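Mandelate racemase/muconate lactonizing enzyme family protein (Sulfitobacter sp. NAS-14.1, PDB 3T4W) probably acts as a lyase or related enzyme of the enolase superfamily, in the mandelate racemase and muconate lactonizing enzyme family. Local coordinates at residues Glu314-Ala319 and Ile344-Ser349. Residues are numbered along the deposited sequence; the frame is centred on the assembly and turned at random.
Sequences EAKKIA and IHLAAS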
loop_
_atom_site.group_PDB
_atom_site.type_symbol
_atom_site.label_atom_id
_atom_site.label_comp_id
_atom_site.label_asym_id
_atom_site.label_seq_id
_atom_site.Cartn_x
_atom_site.Cartn_y
_atom_site.Cartn_z
ATOM N N GLU A 314 -16.842 24.110 -13.296
ATOM C CA GLU A 314 -16.474 22.779 -12.843
ATOM C C GLU A 314 -15.168 22.348 -13.497
ATOM O O GLU A 314 -14.269 21.842 -12.830
ATOM C CB GLU A 314 -17.585 21.774 -13.164
ATOM C CG GLU A 314 -17.324 20.351 -12.649
ATOM C CD GLU A 314 -17.469 20.244 -11.140
ATOM O OE1 GLU A 314 -17.525 21.295 -10.469
ATOM O OE2 GLU A 314 -17.538 19.115 -10.618
ATOM N N ALA A 315 -15.072 22.556 -14.806
ATOM C CA ALA A 315 -13.884 22.170 -15.559
ATOM C C ALA A 315 -12.650 22.962 -15.117
ATOM O O ALA A 315 -11.526 22.480 -15.221
ATOM C CB ALA A 315 -14.128 22.323 -17.056
ATOM N N LYS A 316 -12.855 24.174 -14.616
ATOM C CA LYS A 316 -11.747 24.943 -14.063
ATOM C C LYS A 316 -11.223 24.305 -12.781
ATOM O O LYS A 316 -10.026 24.363 -12.493
ATOM C CB LYS A 316 -12.172 26.383 -13.790
ATOM C CG LYS A 316 -12.172 27.258 -15.024
ATOM C CD LYS A 316 -10.753 27.628 -15.430
ATOM C CE LYS A 316 -10.037 28.387 -14.323
ATOM N NZ LYS A 316 -8.751 28.947 -14.815
ATOM N N LYS A 317 -12.129 23.702 -12.013
ATOM C CA LYS A 317 -11.750 23.041 -10.771
ATOM C C LYS A 317 -10.992 21.760 -11.073
ATOM O O LYS A 317 -10.053 21.406 -10.367
ATOM C CB LYS A 317 -12.972 22.746 -9.903
ATOM C CG LYS A 317 -13.704 23.992 -9.421
ATOM C CD LYS A 317 -14.777 23.640 -8.401
ATOM C CE LYS A 317 -15.510 24.883 -7.897
ATOM N NZ LYS A 317 -16.524 24.550 -6.840
ATOM N N ILE A 318 -11.399 21.069 -12.132
ATOM C CA ILE A 318 -10.720 19.844 -12.522
ATOM C C ILE A 318 -9.334 20.176 -13.056
ATOM O O ILE A 318 -8.356 19.511 -12.719
ATOM C CB ILE A 318 -11.529 19.040 -13.572
ATOM C CG1 ILE A 318 -12.787 18.445 -12.932
ATOM C CG2 ILE A 318 -10.677 17.936 -14.185
ATOM C CD1 ILE A 318 -13.910 18.224 -13.902
ATOM N N ALA A 319 -9.244 21.207 -13.888
ATOM C CA ALA A 319 -7.945 21.626 -14.405
ATOM C C ALA A 319 -6.987 21.961 -13.255
ATOM O O ALA A 319 -5.802 21.618 -13.297
ATOM C CB ALA A 319 -8.093 22.802 -15.328
ATOM N N ILE A 344 -12.463 26.530 -25.548
ATOM C CA ILE A 344 -11.384 27.447 -25.852
ATOM C C ILE A 344 -11.212 28.531 -24.788
ATOM O O ILE A 344 -10.091 28.961 -24.505
ATOM C CB ILE A 344 -11.562 28.015 -27.273
ATOM C CG1 ILE A 344 -11.233 26.906 -28.274
ATOM C CG2 ILE A 344 -10.684 29.237 -27.503
ATOM C CD1 ILE A 344 -10.995 27.380 -29.637
ATOM N N HIS A 345 -12.312 28.948 -24.175
ATOM C CA HIS A 345 -12.229 29.888 -23.061
ATOM C C HIS A 345 -11.668 29.217 -21.805
ATOM O O HIS A 345 -11.026 29.867 -20.980
ATOM C CB HIS A 345 -13.583 30.550 -22.789
ATOM C CG HIS A 345 -13.889 31.677 -23.725
ATOM N ND1 HIS A 345 -13.444 32.964 -23.509
ATOM C CD2 HIS A 345 -14.568 31.705 -24.899
ATOM C CE1 HIS A 345 -13.844 33.739 -24.502
ATOM N NE2 HIS A 345 -14.531 33.000 -25.358
ATOM N N LEU A 346 -11.909 27.918 -21.662
ATOM C CA LEU A 346 -11.223 27.152 -20.630
ATOM C C LEU A 346 -9.735 27.093 -20.977
ATOM O O LEU A 346 -8.883 27.483 -20.182
ATOM C CB LEU A 346 -11.803 25.739 -20.519
ATOM C CG LEU A 346 -11.165 24.806 -19.483
ATOM C CD1 LEU A 346 -11.304 25.366 -18.069
ATOM C CD2 LEU A 346 -11.768 23.405 -19.560
ATOM N N ALA A 347 -9.441 26.620 -22.184
ATOM C CA ALA A 347 -8.067 26.478 -22.649
ATOM C C ALA A 347 -7.229 27.738 -22.423
ATOM O O ALA A 347 -6.128 27.666 -21.883
ATOM C CB ALA A 347 -8.041 26.077 -24.118
ATOM N N ALA A 348 -7.748 28.888 -22.841
ATOM C CA ALA A 348 -6.986 30.128 -22.769
ATOM C C ALA A 348 -6.667 30.516 -21.333
ATOM O O ALA A 348 -5.745 31.297 -21.088
ATOM C CB ALA A 348 -7.736 31.258 -23.465
ATOM N N SER A 349 -7.431 29.973 -20.389
ATOM C CA SER A 349 -7.321 30.383 -18.995
ATOM C C SER A 349 -6.465 29.459 -18.110
ATOM O O SER A 349 -6.176 29.799 -16.960
ATOM C CB SER A 349 -8.713 30.538 -18.371
ATOM O OG SER A 349 -9.188 29.299 -17.869
#
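Leu346 reaches across to Ala315 and Lys316 where two consecutive helices of the enolase-type barrel, 312-323 and 337-349, lie side by side. In this modified TIM barrel strand 328-329 comes between the two helices in the chain, the beta-alpha repeat that makes them neighbours on the outside of the barrel, running roughly the same way, their local axes 35° apart and 10.6 Å distant at closest. Leucine suits this spacing because its forked end meets two partners. With CG swung anti to the backbone N (chi1 179°), the fork spans the interface: CD2 rests on CB of Ala315, 3.6 Å away, while CD1 lies 3.5 Å from CD of Lys316. A methyl is enough at Ala315, which leaves room for the leucine; Leu306, from the short helix 306-309, packs on both residues.

Lys316 contributes an apolar chain and a charged end. Its chain and that of Leu346 run antiparallel, each passing beside the other, and bends at chi2 and chi3 carry the ammonium group on to Ser349. There NZ donates to OG of Ser349 at 3.1 Å, but it also bonds the carbonyl O of Ile139, so the buried amine is shared between helix 337-349 and a more distant part of the chain. Glu93 of the second subunit makes only a long, weak ion pair with it. A methionine in place of Lys316 would probably leave Ser349 OG and the carbonyl of Ile139 without their common donor. Serine is small enough to fold back on its own helix while receiving the lysine: its OG donates to O of Leu346 at 3.0 Å, 15° from the carbonyl plane, and that oxygen also accepts from Ser349 N.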